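PDB 5VHV: alkylpurine DNA glycosylase AlkC from Pseudomonas fluorescens, which excises alkylated purine bases from DNA as a base excision repair glycosylase that does not flip the damaged nucleotide out of the helix. Local coordinates for residues A[287-292]-A[345-350]; A[307-312]-A[322-327]. All coordinates share one frame; numbering follows the deposited sequence.

Interaction 1: A[287-292]-A[345-350]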
# COMPACT_ATOMS: atom_id res chain seq x y z
N LEU A 287 25.41 -7.22 -0.21
CA LEU A 287 24.68 -8.09 0.70
C LEU A 287 23.30 -7.53 0.99
O LEU A 287 23.13 -6.32 1.18
CB LEU A 287 25.42 -8.27 2.03
CG LEU A 287 26.84 -8.86 1.97
CD1 LEU A 287 27.44 -9.01 3.36
CD2 LEU A 287 26.80 -10.20 1.28
N VAL A 288 22.33 -8.43 1.07
CA VAL A 288 21.02 -8.14 1.63
C VAL A 288 20.91 -8.95 2.90
O VAL A 288 20.92 -10.19 2.86
CB VAL A 288 19.89 -8.47 0.64
CG1 VAL A 288 18.51 -8.44 1.35
CG2 VAL A 288 19.93 -7.44 -0.51
N VAL A 289 20.88 -8.26 4.04
CA VAL A 289 20.86 -8.88 5.36
C VAL A 289 19.50 -8.59 5.98
O VAL A 289 19.16 -7.43 6.23
CB VAL A 289 21.98 -8.34 6.24
CG1 VAL A 289 21.99 -9.05 7.58
CG2 VAL A 289 23.34 -8.50 5.56
N ASP A 290 18.74 -9.65 6.24
CA ASP A 290 17.45 -9.56 6.91
C ASP A 290 17.45 -10.54 8.09
O ASP A 290 18.44 -11.24 8.34
CB ASP A 290 16.30 -9.86 5.92
CG ASP A 290 16.14 -8.79 4.85
OD1 ASP A 290 16.47 -7.60 5.11
OD2 ASP A 290 15.67 -9.11 3.73
N TYR A 291 16.37 -10.57 8.86
CA TYR A 291 16.24 -11.58 9.90
C TYR A 291 14.79 -12.01 9.98
O TYR A 291 13.90 -11.35 9.44
CB TYR A 291 16.71 -11.10 11.28
CG TYR A 291 15.89 -10.02 11.94
CD1 TYR A 291 16.03 -8.70 11.57
CD2 TYR A 291 15.02 -10.31 13.00
CE1 TYR A 291 15.31 -7.70 12.18
CE2 TYR A 291 14.30 -9.31 13.62
CZ TYR A 291 14.46 -8.02 13.22
OH TYR A 291 13.77 -7.01 13.82
N ALA A 292 14.56 -13.17 10.59
CA ALA A 292 13.21 -13.67 10.72
C ALA A 292 12.96 -14.20 12.13
O ALA A 292 13.86 -14.76 12.76
CB ALA A 292 12.94 -14.77 9.72
N VAL A 345 19.14 -15.40 11.04
CA VAL A 345 19.85 -14.36 10.28
C VAL A 345 19.92 -14.79 8.83
O VAL A 345 20.32 -15.92 8.52
CB VAL A 345 21.27 -14.12 10.84
CG1 VAL A 345 22.06 -13.17 9.96
CG2 VAL A 345 21.19 -13.53 12.25
N LEU A 346 19.52 -13.89 7.93
CA LEU A 346 19.39 -14.16 6.50
C LEU A 346 20.36 -13.27 5.74
O LEU A 346 20.34 -12.04 5.90
CB LEU A 346 17.97 -13.88 6.00
CG LEU A 346 16.85 -14.55 6.79
CD1 LEU A 346 15.50 -13.91 6.48
CD2 LEU A 346 16.84 -16.01 6.45
N VAL A 347 21.21 -13.87 4.91
CA VAL A 347 22.16 -13.12 4.11
C VAL A 347 22.07 -13.62 2.67
O VAL A 347 22.27 -14.81 2.40
CB VAL A 347 23.60 -13.24 4.64
CG1 VAL A 347 24.54 -12.34 3.82
CG2 VAL A 347 23.67 -12.83 6.12
N ASN A 348 21.75 -12.71 1.75
CA ASN A 348 21.46 -13.04 0.36
C ASN A 348 20.56 -14.27 0.25
O ASN A 348 20.79 -15.14 -0.59
CB ASN A 348 22.76 -13.24 -0.42
CG ASN A 348 23.55 -11.95 -0.56
OD1 ASN A 348 23.19 -10.93 0.04
ND2 ASN A 348 24.63 -11.99 -1.33
N GLY A 349 19.54 -14.35 1.10
CA GLY A 349 18.54 -15.38 0.97
C GLY A 349 18.85 -16.66 1.69
O GLY A 349 18.03 -17.59 1.66
N GLU A 350 19.99 -16.75 2.35
CA GLU A 350 20.45 -17.96 3.00
C GLU A 350 20.44 -17.77 4.51
O GLU A 350 20.90 -16.74 5.01
CB GLU A 350 21.88 -18.31 2.53
CG GLU A 350 22.52 -19.51 3.20
CD GLU A 350 23.97 -19.73 2.76
OE1 GLU A 350 24.54 -18.85 2.08
OE2 GLU A 350 24.54 -20.79 3.10
O HOH W 1 18.67 -12.17 2.75
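An antiparallel β ladder that ends in a type I' turn joins D290 to L346 and V288 to N348. D290 and L346 form the hydrogen-bonded pair, D290 N giving to L346 O at 2.9 Å and L346 N returning the bond to D290 O. Two residues along, toward the turn, N348 N donates to V288 O, but the answering bond comes from a side chain: OD1 of N348 accepts V288 N at 2.8 Å. That bond is almost straight (168°), and the donor sits nearly along the C=O axis. With N348 CG beside its own backbone N (chi1 -67°), the amide takes over where a strand carbonyl would otherwise serve. The ladder belongs to the C-terminal β domain, whose fold is consistent with an immunoglobulin-like one, pairing strand 285-294 with strand 339-347 just before the chain turns through V347-E350 into strand 350-359. Water 1 bridges this corner, donating to V288 O and accepting G349 N. The amide's other branch, ND2, packs across CD2 of L287 at 3.8 Å and donates to A249 O. An alanine in place of N348 would probably leave V288 N without its acceptor, take a donor from A249 O and open a gap against CD2 of L287. On the face shared by V289 and V347, CD2 of L287 also touches CG1 of V347 at 4.0 Å, whereas CG2 of V289 only approaches CG2 of V347. On the other face, CD1 of L346 lies 4.2 Å from CB of D290, whose OD2 forms a salt bridge with K308 NZ and whose OD1 accepts L309 N.

Interaction 2: A[307-312]-A[322-327]. With nucleotides of chain D.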
# COMPACT_ATOMS: atom_id res chain seq x y z
N PHE A 307 11.92 -9.47 8.82
CA PHE A 307 12.13 -8.04 9.00
C PHE A 307 13.41 -7.61 8.28
O PHE A 307 14.40 -8.36 8.23
CB PHE A 307 12.22 -7.70 10.49
CG PHE A 307 10.95 -7.96 11.24
CD1 PHE A 307 9.84 -7.17 11.03
CD2 PHE A 307 10.87 -8.99 12.16
CE1 PHE A 307 8.65 -7.41 11.73
CE2 PHE A 307 9.67 -9.22 12.87
CZ PHE A 307 8.60 -8.44 12.66
N LYS A 308 13.40 -6.39 7.78
CA LYS A 308 14.55 -5.86 7.07
C LYS A 308 15.62 -5.41 8.05
O LYS A 308 15.32 -4.81 9.08
CB LYS A 308 14.15 -4.68 6.20
CG LYS A 308 13.02 -4.98 5.23
CD LYS A 308 13.42 -6.09 4.23
CE LYS A 308 14.55 -5.63 3.32
NZ LYS A 308 15.01 -6.71 2.35
N LEU A 309 16.88 -5.65 7.70
CA LEU A 309 17.98 -5.19 8.54
C LEU A 309 18.87 -4.20 7.81
O LEU A 309 18.84 -3.01 8.14
CB LEU A 309 18.76 -6.38 9.08
CG LEU A 309 18.86 -6.47 10.58
CD1 LEU A 309 19.64 -7.76 10.93
CD2 LEU A 309 19.55 -5.25 11.13
N LYS A 310 19.66 -4.63 6.83
CA LYS A 310 20.63 -3.76 6.18
C LYS A 310 20.92 -4.29 4.78
O LYS A 310 21.07 -5.50 4.59
CB LYS A 310 21.92 -3.72 7.02
CG LYS A 310 22.85 -2.56 6.74
CD LYS A 310 24.13 -2.69 7.58
CE LYS A 310 25.13 -1.57 7.30
NZ LYS A 310 24.69 -0.27 7.85
N ALA A 311 21.02 -3.39 3.81
CA ALA A 311 21.52 -3.73 2.48
C ALA A 311 22.76 -2.88 2.24
O ALA A 311 22.68 -1.65 2.31
CB ALA A 311 20.46 -3.49 1.41
N PHE A 312 23.89 -3.50 1.97
CA PHE A 312 25.12 -2.74 1.87
C PHE A 312 26.18 -3.56 1.15
O PHE A 312 26.00 -4.75 0.88
CB PHE A 312 25.63 -2.32 3.26
CG PHE A 312 26.16 -3.46 4.07
CD1 PHE A 312 25.29 -4.43 4.55
CD2 PHE A 312 27.51 -3.57 4.35
CE1 PHE A 312 25.77 -5.49 5.29
CE2 PHE A 312 27.99 -4.63 5.10
CZ PHE A 312 27.12 -5.59 5.56
N ILE A 322 26.48 -5.65 13.10
CA ILE A 322 25.07 -5.42 12.83
C ILE A 322 24.32 -5.59 14.14
O ILE A 322 24.61 -6.49 14.92
CB ILE A 322 24.54 -6.37 11.73
CG1 ILE A 322 25.20 -5.98 10.39
CG2 ILE A 322 23.03 -6.31 11.63
CD1 ILE A 322 24.94 -6.90 9.25
N ARG A 323 23.36 -4.71 14.38
CA ARG A 323 22.65 -4.70 15.65
C ARG A 323 21.26 -4.14 15.42
O ARG A 323 21.14 -3.09 14.78
CB ARG A 323 23.40 -3.87 16.70
CG ARG A 323 22.69 -3.80 18.03
CD ARG A 323 23.52 -3.03 19.06
NE ARG A 323 22.88 -2.99 20.36
CZ ARG A 323 23.15 -3.83 21.36
NH1 ARG A 323 24.06 -4.79 21.19
NH2 ARG A 323 22.52 -3.72 22.51
N ARG A 324 20.25 -4.81 15.95
CA ARG A 324 18.87 -4.35 15.84
C ARG A 324 18.13 -4.63 17.14
O ARG A 324 18.09 -5.77 17.60
CB ARG A 324 18.13 -5.03 14.68
CG ARG A 324 16.64 -4.73 14.56
CD ARG A 324 16.29 -3.24 14.45
NE ARG A 324 17.06 -2.55 13.41
CZ ARG A 324 16.84 -2.64 12.10
NH1 ARG A 324 15.87 -3.41 11.63
NH2 ARG A 324 17.62 -1.98 11.25
N GLU A 325 17.55 -3.58 17.71
CA GLU A 325 16.66 -3.70 18.85
C GLU A 325 15.22 -3.83 18.37
O GLU A 325 14.82 -3.19 17.39
CB GLU A 325 16.87 -2.46 19.74
CG GLU A 325 15.91 -2.26 20.84
CD GLU A 325 16.14 -0.90 21.45
OE1 GLU A 325 15.38 0.03 21.14
OE2 GLU A 325 17.12 -0.77 22.21
N GLN A 326 14.44 -4.71 19.01
CA GLN A 326 13.03 -4.87 18.65
C GLN A 326 12.18 -4.89 19.90
O GLN A 326 12.51 -5.57 20.87
CB GLN A 326 12.80 -6.14 17.82
CG GLN A 326 11.44 -6.17 17.13
CD GLN A 326 11.22 -7.42 16.30
OE1 GLN A 326 12.14 -7.94 15.67
NE2 GLN A 326 9.99 -7.93 16.33
N HIS A 327 11.10 -4.13 19.88
CA HIS A 327 10.23 -3.96 21.04
C HIS A 327 9.11 -4.99 20.95
O HIS A 327 8.25 -4.90 20.07
CB HIS A 327 9.70 -2.53 21.06
CG HIS A 327 8.76 -2.22 22.19
ND1 HIS A 327 7.94 -1.11 22.16
CD2 HIS A 327 8.50 -2.85 23.36
CE1 HIS A 327 7.22 -1.07 23.27
NE2 HIS A 327 7.54 -2.12 24.02
P DG D 3 10.23 -3.75 7.85
OP1 DG D 3 11.02 -4.89 8.32
OP2 DG D 3 9.32 -3.84 6.68
O5' DG D 3 9.29 -3.25 9.01
C5' DG D 3 9.76 -3.17 10.37
C4' DG D 3 8.63 -2.75 11.29
O4' DG D 3 8.33 -1.33 11.11
C3' DG D 3 7.30 -3.48 11.10
O3' DG D 3 6.78 -3.76 12.39
C2' DG D 3 6.46 -2.50 10.26
C1' DG D 3 6.97 -1.13 10.72
N9 DG D 3 7.00 -0.07 9.71
C8 DG D 3 7.41 -0.17 8.40
N7 DG D 3 7.38 0.98 7.76
C5 DG D 3 6.97 1.89 8.71
C6 DG D 3 6.75 3.28 8.60
O6 DG D 3 6.93 4.01 7.61
N1 DG D 3 6.33 3.83 9.80
C2 DG D 3 6.12 3.13 10.95
N2 DG D 3 5.68 3.84 12.00
N3 DG D 3 6.31 1.81 11.07
C4 DG D 3 6.74 1.27 9.92
P DA D 2 12.74 0.27 2.81
OP1 DA D 2 13.63 -0.66 2.11
OP2 DA D 2 11.53 0.83 2.14
O5' DA D 2 12.30 -0.46 4.15
C5' DA D 2 13.30 -0.83 5.10
C4' DA D 2 12.69 -1.07 6.48
O4' DA D 2 12.42 0.19 7.14
C3' DA D 2 11.36 -1.80 6.48
O3' DA D 2 11.26 -2.54 7.68
C2' DA D 2 10.36 -0.65 6.39
C1' DA D 2 11.02 0.39 7.28
N9 DA D 2 10.74 1.79 6.93
C8 DA D 2 10.83 2.35 5.70
N7 DA D 2 10.59 3.64 5.68
C5 DA D 2 10.33 3.95 7.00
C6 DA D 2 10.01 5.16 7.64
N6 DA D 2 9.89 6.32 6.99
N1 DA D 2 9.84 5.13 8.99
C2 DA D 2 9.97 3.96 9.63
N3 DA D 2 10.27 2.76 9.13
C4 DA D 2 10.44 2.82 7.80
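F307 meets Q326 where the two outermost strands of the sheet, 305-314 and 319-327, run antiparallel at a distance too great for backbone pairing, so that side chains span the gap. The glutamine amide crosses the phenylalanine at about a right angle, the two planes 73° apart, with Q326 NE2 3.7 Å from F307 CE2. Q326 OE1 is hydrogen-bonded to Y291 OH, which helps hold the amide beside the ring. At the ring's edge, in its plane, lies OP1 of DG3 of chain D, 3.7 Å from F307 CD1. K308 N donates to the same OP1 in a nearly straight bond of 2.9 Å (171°). The K308 side chain bends back at its second and third torsions, and its CG lies 3.8 Å from C3' of DA2 of chain D. K308 O, turned to a different partner, accepts R324 NH1 at 3.0 Å, in the carbonyl plane but a little tilted from that of the guanidinium, in a rather bent bond. R324 reaches it with CG anti to the backbone N (chi1 174°), its chain then bending twice. L309 follows, forming with K310 a classic β bulge opposite V289. Its CD2 lies over one guanidinium face, 3.8 Å above the plane and toward the rim, and also touches CG2 of I322 at 3.7 Å. CE of K310 lies over one face of the F312 ring, toward its rim, while F312 CE1 approaches CD1 of I322 at 4.3 Å. With NZ of K308 paired to D290, the phosphate is held here by one backbone N-H, a contact that does not depend on the base, and the nearby arginine would probably add favourable positive potential.

The two contacts lie with centres about 10 Å apart in one mixed sheet of seven strands, and interaction 2 is nested along the chain inside the loop closed by interaction 1. Strand 285-294 is the common neighbour: it pairs with strand 339-347 on one side and with strand 305-314 on the other. Interaction 1 is a buried ladder within the sheet, whereas interaction 2 brings the sheet's two outermost strands together across side chains. L287 N bonds to F312 O, and V289 O packs against CB of L309, joining the pair directly. The buried ladder thus lies one strand in from the edge strand that touches DNA.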